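PDB 5NFM: YrbA from Sinorhizobium meliloti 2011, which binds divalent metal cations such as copper(II) and belongs to the BolA family of small proteins. Local coordinates for residues D29-V35 and H65-T71; V35-R41 and T71-E75. All blocks are in the same frame, centred on the assembly; numbering follows the deposited sequence.

Interaction 1. Residues D29-V35 and H65-T71; sequences DHYAAEV and HALALQT. With CU (copper (II) ion), chain C; LI (lithium ion), chain B.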
loop_
_atom_site.group_PDB
_atom_site.type_symbol
_atom_site.label_atom_id
_atom_site.label_comp_id
_atom_site.label_asym_id
_atom_site.label_seq_id
_atom_site.Cartn_x
_atom_site.Cartn_y
_atom_site.Cartn_z
ATOM N N ASP A 29 1.018 9.880 10.629
ATOM C CA ASP A 29 1.500 10.709 9.530
ATOM C C ASP A 29 2.240 9.864 8.490
ATOM O O ASP A 29 1.821 9.784 7.327
ATOM C CB ASP A 29 2.408 11.807 10.111
ATOM C CG ASP A 29 2.939 12.759 9.064
ATOM O OD1 ASP A 29 2.265 12.956 8.033
ATOM O OD2 ASP A 29 4.037 13.320 9.288
ATOM N N HIS A 30 3.342 9.235 8.897
ATOM C CA HIS A 30 4.136 8.386 8.018
ATOM C C HIS A 30 3.925 6.924 8.391
ATOM O O HIS A 30 3.887 6.566 9.582
ATOM C CB HIS A 30 5.621 8.734 8.119
ATOM C CG HIS A 30 5.950 10.103 7.602
ATOM N ND1 HIS A 30 7.196 10.655 7.763
ATOM C CD2 HIS A 30 5.214 11.025 6.923
ATOM C CE1 HIS A 30 7.215 11.859 7.217
ATOM N NE2 HIS A 30 6.024 12.116 6.702
ATOM N N TYR A 31 3.816 6.089 7.353
ATOM C CA TYR A 31 3.440 4.693 7.471
ATOM C C TYR A 31 4.336 3.841 6.584
ATOM O O TYR A 31 4.997 4.341 5.662
ATOM C CB TYR A 31 1.984 4.487 7.012
ATOM C CG TYR A 31 0.942 5.234 7.820
ATOM C CD1 TYR A 31 0.689 6.582 7.596
ATOM C CD2 TYR A 31 0.194 4.590 8.799
ATOM C CE1 TYR A 31 -0.284 7.266 8.316
ATOM C CE2 TYR A 31 -0.783 5.269 9.525
ATOM C CZ TYR A 31 -1.016 6.607 9.276
ATOM O OH TYR A 31 -1.984 7.296 9.969
ATOM N N ALA A 32 4.328 2.537 6.862
ATOM C CA ALA A 32 4.874 1.539 5.961
ATOM C C ALA A 32 3.774 0.522 5.681
ATOM O O ALA A 32 2.962 0.211 6.553
ATOM C CB ALA A 32 6.098 0.855 6.567
ATOM N N ALA A 33 3.733 0.032 4.449
ATOM C CA ALA A 33 2.742 -0.950 4.027
ATOM C C ALA A 33 3.428 -2.109 3.323
ATOM O O ALA A 33 4.258 -1.895 2.436
ATOM C CB ALA A 33 1.710 -0.335 3.076
ATOM N N GLU A 34 3.060 -3.331 3.710
ATOM C CA GLU A 34 3.374 -4.522 2.936
ATOM C C GLU A 34 2.101 -4.963 2.227
ATOM O O GLU A 34 1.045 -5.070 2.858
ATOM C CB GLU A 34 3.897 -5.658 3.807
ATOM C CG GLU A 34 4.243 -6.870 2.968
ATOM C CD GLU A 34 4.885 -7.973 3.756
ATOM O OE1 GLU A 34 4.954 -7.875 5.001
ATOM O OE2 GLU A 34 5.331 -8.943 3.116
ATOM N N VAL A 35 2.203 -5.177 0.915
ATOM C CA VAL A 35 1.065 -5.580 0.102
ATOM C C VAL A 35 1.476 -6.805 -0.700
ATOM O O VAL A 35 2.438 -6.749 -1.480
ATOM C CB VAL A 35 0.589 -4.455 -0.835
ATOM C CG1 VAL A 35 -0.686 -4.868 -1.547
ATOM C CG2 VAL A 35 0.389 -3.150 -0.063
ATOM N N HIS A 65 6.723 9.789 0.087
ATOM C CA HIS A 65 7.517 9.589 1.296
ATOM C C HIS A 65 6.709 9.045 2.469
ATOM O O HIS A 65 7.295 8.430 3.372
ATOM C CB HIS A 65 8.229 10.886 1.729
ATOM C CG HIS A 65 7.354 11.869 2.455
ATOM N ND1 HIS A 65 6.682 12.891 1.823
ATOM C CD2 HIS A 65 7.063 11.992 3.774
ATOM C CE1 HIS A 65 6.013 13.597 2.719
ATOM N NE2 HIS A 65 6.224 13.074 3.913
ATOM N N ALA A 66 5.398 9.275 2.494
ATOM C CA ALA A 66 4.610 8.985 3.679
ATOM C C ALA A 66 4.092 7.555 3.727
ATOM O O ALA A 66 3.595 7.137 4.776
ATOM C CB ALA A 66 3.442 9.968 3.804
ATOM N N LEU A 67 4.194 6.804 2.626
ATOM C CA LEU A 67 3.793 5.395 2.603
ATOM C C LEU A 67 4.951 4.582 2.020
ATOM O O LEU A 67 5.073 4.438 0.798
ATOM C CB LEU A 67 2.504 5.205 1.800
ATOM C CG LEU A 67 1.895 3.803 1.913
ATOM C CD1 LEU A 67 1.450 3.501 3.337
ATOM C CD2 LEU A 67 0.734 3.663 0.948
ATOM N N ALA A 68 5.810 4.062 2.899
ATOM C CA ALA A 68 6.960 3.267 2.473
ATOM C C ALA A 68 6.491 1.848 2.156
ATOM O O ALA A 68 5.827 1.215 2.980
ATOM C CB ALA A 68 8.008 3.239 3.583
ATOM N N LEU A 69 6.849 1.342 0.977
ATOM C CA LEU A 69 6.204 0.164 0.416
ATOM C C LEU A 69 7.108 -1.064 0.342
ATOM O O LEU A 69 8.299 -0.978 0.012
ATOM C CB LEU A 69 5.695 0.454 -1.002
ATOM C CG LEU A 69 4.590 1.513 -1.105
ATOM C CD1 LEU A 69 4.263 1.816 -2.558
ATOM C CD2 LEU A 69 3.336 1.075 -0.362
ATOM N N GLN A 70 6.497 -2.214 0.610
ATOM C CA GLN A 70 7.074 -3.523 0.345
ATOM C C GLN A 70 5.992 -4.343 -0.338
ATOM O O GLN A 70 4.880 -4.454 0.189
ATOM C CB GLN A 70 7.486 -4.168 1.671
ATOM C CG GLN A 70 7.924 -5.606 1.636
ATOM C CD GLN A 70 8.176 -6.139 3.039
ATOM O OE1 GLN A 70 8.032 -5.415 4.027
ATOM N NE2 GLN A 70 8.544 -7.410 3.134
ATOM N N THR A 71 6.299 -4.897 -1.506
ATOM C CA THR A 71 5.318 -5.643 -2.271
ATOM C C THR A 71 5.902 -6.964 -2.747
ATOM O O THR A 71 7.113 -7.107 -2.942
ATOM C CB THR A 71 4.822 -4.816 -3.473
ATOM O OG1 THR A 71 5.940 -4.322 -4.211
ATOM C CG2 THR A 71 3.982 -3.630 -3.017
HETATM CU CU CU C . 5.624 13.806 5.700
HETATM LI LI LI B . 3.691 7.142 11.414
HETATM O O HOH W 1 3.226 13.536 5.663
HETATM O O HOH W 2 5.170 14.709 7.450
HETATM O O HOH W 3 7.002 6.529 5.503
HETATM O O HOH W 4 7.762 14.853 6.196
HETATM O O HOH W 5 5.010 15.592 4.974
#
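His30 and His65, the conserved pair by which this BolA-family protein binds divalent metals, meet at a copper(II) ion, which takes NE2 of each at 2.0 Å and fills its shell with four waters. Their rings stand nearly perpendicular (84°). With CG of His65 between its backbone N and carbonyl carbon (chi1 79°), the ring leaves the helix end toward the metal. Two copper-bound waters donate to the Asp29 carboxylate, a second-shell link. Beyond the metal, 31-35 and 67-71 run parallel, joined by four backbone hydrogen bonds and a fifth from Tyr31 N to Ala66 O. Packing is tight on the face of Tyr31, Ala33, Leu67 and Leu69, where CD1 of Leu67 sits 3.8 Å from CB of Tyr31 and 3.9 Å from CB of Ala33. The other face is looser and more exposed: CB of Ala32 lies 4.3 Å from CB of Ala68, and in one of two Gln70 conformers the Glu34 carboxylate stacks on the amide, planes 11° apart, without hydrogen bonding. Replacing Glu34 by an alanine is likely to leave that amide without its flat partner. Strand 18-23 flanks 31-36 antiparallel, Ile6 of helix 5-13 packs on Tyr31 and Leu67, and helix 45-56 covers Leu69.

Interaction 2. Residues V35-R41 and T71-E75; sequences VVAEAFR and TSAPE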
loop_
_atom_site.group_PDB
_atom_site.type_symbol
_atom_site.label_atom_id
_atom_site.label_comp_id
_atom_site.label_asym_id
_atom_site.label_seq_id
_atom_site.Cartn_x
_atom_site.Cartn_y
_atom_site.Cartn_z
ATOM N N VAL A 35 2.203 -5.177 0.915
ATOM C CA VAL A 35 1.065 -5.580 0.102
ATOM C C VAL A 35 1.476 -6.805 -0.700
ATOM O O VAL A 35 2.438 -6.749 -1.480
ATOM C CB VAL A 35 0.589 -4.455 -0.835
ATOM C CG1 VAL A 35 -0.686 -4.868 -1.547
ATOM C CG2 VAL A 35 0.389 -3.150 -0.063
ATOM N N VAL A 36 0.740 -7.898 -0.522
ATOM C CA VAL A 36 1.006 -9.164 -1.195
ATOM C C VAL A 36 -0.203 -9.469 -2.071
ATOM O O VAL A 36 -1.327 -9.548 -1.566
ATOM C CB VAL A 36 1.241 -10.299 -0.188
ATOM C CG1 VAL A 36 1.568 -11.593 -0.918
ATOM C CG2 VAL A 36 2.360 -9.938 0.775
ATOM N N ALA A 37 0.013 -9.620 -3.378
ATOM C CA ALA A 37 -1.109 -9.768 -4.300
ATOM C C ALA A 37 -0.673 -10.590 -5.504
ATOM O O ALA A 37 0.419 -10.383 -6.043
ATOM C CB ALA A 37 -1.611 -8.400 -4.779
ATOM N N GLU A 38 -1.553 -11.488 -5.955
ATOM C CA GLU A 38 -1.228 -12.300 -7.124
ATOM C C GLU A 38 -0.970 -11.446 -8.361
ATOM O O GLU A 38 -0.111 -11.796 -9.188
ATOM C CB GLU A 38 -2.344 -13.314 -7.379
ATOM C CG GLU A 38 -2.014 -14.298 -8.498
ATOM C CD GLU A 38 -0.773 -15.134 -8.216
ATOM O OE1 GLU A 38 -0.571 -15.516 -7.035
ATOM O OE2 GLU A 38 -0.003 -15.403 -9.174
ATOM N N ALA A 39 -1.688 -10.325 -8.499
ATOM C CA ALA A 39 -1.509 -9.451 -9.651
ATOM C C ALA A 39 -0.099 -8.877 -9.721
ATOM O O ALA A 39 0.302 -8.362 -10.773
ATOM C CB ALA A 39 -2.529 -8.316 -9.595
ATOM N N PHE A 40 0.666 -8.952 -8.629
ATOM C CA PHE A 40 2.040 -8.475 -8.628
ATOM C C PHE A 40 3.030 -9.460 -9.251
ATOM O O PHE A 40 4.163 -9.062 -9.551
ATOM C CB PHE A 40 2.482 -8.185 -7.193
ATOM C CG PHE A 40 1.796 -6.996 -6.537
ATOM C CD1 PHE A 40 1.052 -6.061 -7.250
ATOM C CD2 PHE A 40 1.943 -6.818 -5.169
ATOM C CE1 PHE A 40 0.467 -4.977 -6.592
ATOM C CE2 PHE A 40 1.370 -5.732 -4.515
ATOM C CZ PHE A 40 0.627 -4.818 -5.227
ATOM N N ARG A 41 2.661 -10.732 -9.423
ATOM C CA ARG A 41 3.638 -11.708 -9.894
ATOM C C ARG A 41 4.069 -11.365 -11.316
ATOM O O ARG A 41 3.228 -11.163 -12.197
ATOM C CB ARG A 41 3.078 -13.130 -9.816
ATOM C CG ARG A 41 4.180 -14.181 -9.703
ATOM C CD ARG A 41 3.639 -15.607 -9.602
ATOM N NE ARG A 41 2.712 -15.791 -8.488
ATOM C CZ ARG A 41 3.067 -16.053 -7.231
ATOM N NH1 ARG A 41 4.345 -16.181 -6.878
ATOM N NH2 ARG A 41 2.118 -16.193 -6.311
ATOM N N THR A 71 6.299 -4.897 -1.506
ATOM C CA THR A 71 5.318 -5.643 -2.271
ATOM C C THR A 71 5.902 -6.964 -2.747
ATOM O O THR A 71 7.113 -7.107 -2.942
ATOM C CB THR A 71 4.822 -4.816 -3.473
ATOM O OG1 THR A 71 5.940 -4.322 -4.211
ATOM C CG2 THR A 71 3.982 -3.630 -3.017
ATOM N N SER A 72 5.012 -7.927 -2.973
ATOM C CA SER A 72 5.417 -9.239 -3.459
ATOM C C SER A 72 4.178 -9.991 -3.923
ATOM O O SER A 72 3.041 -9.615 -3.625
ATOM C CB SER A 72 6.119 -10.043 -2.360
ATOM O OG SER A 72 5.269 -10.170 -1.232
ATOM N N ALA A 73 4.423 -11.079 -4.646
ATOM C CA ALA A 73 3.380 -12.038 -4.959
ATOM C C ALA A 73 3.317 -13.109 -3.870
ATOM O O ALA A 73 4.317 -13.376 -3.199
ATOM C CB ALA A 73 3.659 -12.699 -6.307
ATOM N N PRO A 74 2.159 -13.755 -3.689
ATOM C CA PRO A 74 2.027 -14.760 -2.627
ATOM C C PRO A 74 3.049 -15.885 -2.717
ATOM O O PRO A 74 3.339 -16.425 -3.788
ATOM C CB PRO A 74 0.601 -15.292 -2.822
ATOM C CG PRO A 74 -0.136 -14.141 -3.427
ATOM C CD PRO A 74 0.862 -13.471 -4.331
ATOM N N GLU A 75 3.571 -16.247 -1.551
ATOM C CA GLU A 75 4.401 -17.426 -1.381
ATOM C C GLU A 75 3.523 -18.644 -1.102
ATOM O O GLU A 75 3.833 -19.780 -1.476
ATOM C CB GLU A 75 5.339 -17.220 -0.193
ATOM C CG GLU A 75 6.361 -16.111 -0.373
ATOM C CD GLU A 75 7.747 -16.612 -0.736
ATOM O OE1 GLU A 75 8.617 -15.732 -0.918
ATOM O OE2 GLU A 75 7.978 -17.839 -0.810
ATOM O OXT GLU A 75 2.470 -18.505 -0.475
#
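Arg41 lies with one face of its guanidinium against the methyl of Ala73, whose CB is 3.5 Å from CZ of Arg41 and sits over the centre of the flat group. The edge does the polar work. NH2 of Arg41 meets a lone pair of Pro74 O at 2.8 Å, in the carbonyl plane, while NH1 adds a weak bond to the same oxygen. Along another part of the edge Glu38 is gripped side-on in a salt bridge, NE of Arg41 to OE2 of Glu38 at 2.8 Å and NH2 of Arg41 to OE1 of Glu38 at 2.9 Å. Both carboxylate oxygens are met on the syn side, and NH2 thus serves Glu38 and Pro74 together. A bend in the arginine chain (chi3 -56°) and another in the glutamate (chi2 60°) bring the two groups alongside.

Pro74 lies across the Glu38 side chain at about a right angle, its CD 3.7 Å from OE1 of Glu38 and also packed on the backbone of Ala37. CG1 of Val36 closes on the proline from the strand side, 3.6 Å from Pro74 N. Phe40 is turned differently: Ser72 O lies at the ring edge, 3.4 Å from CD2 of Phe40, and CE2 meets the methyl of Thr71 obliquely, while CB of Ala37 lies over the centre of one face. Ser72 O also accepts from Ala37 N, so the last bond of the parallel ladder runs beside the ring.

Here the strand pair ends and the 3-10 turn 38-40 folds back over the C-terminal tail. Phe40 reaches Met51 and Val52 of helix 45-56, whose Gln48 bonds both Phe40 O and Thr71 OG1; on the other flank Val36 pairs with Arg18 of strand 18-23.

The two interactions divide one pair of parallel strands between them. They share Val35 and Thr71, and their centres are 15 Å apart. Interaction 1 carries the metal end: copper lies 9.0 Å from the lithium ion, which is held by O of His30 together with Asp23, Leu24 and Asp27. Interaction 2 lies at the far end, where the ladder gives way to a turn and the C-terminal tail; CZ of Arg41 is 32.6 Å from copper, so this contact is structural packing remote from either metal. Both lie against helix 45-56, and the strands 31-36 and 67-72 run unbroken from one to the other, joining the metal end to the tail.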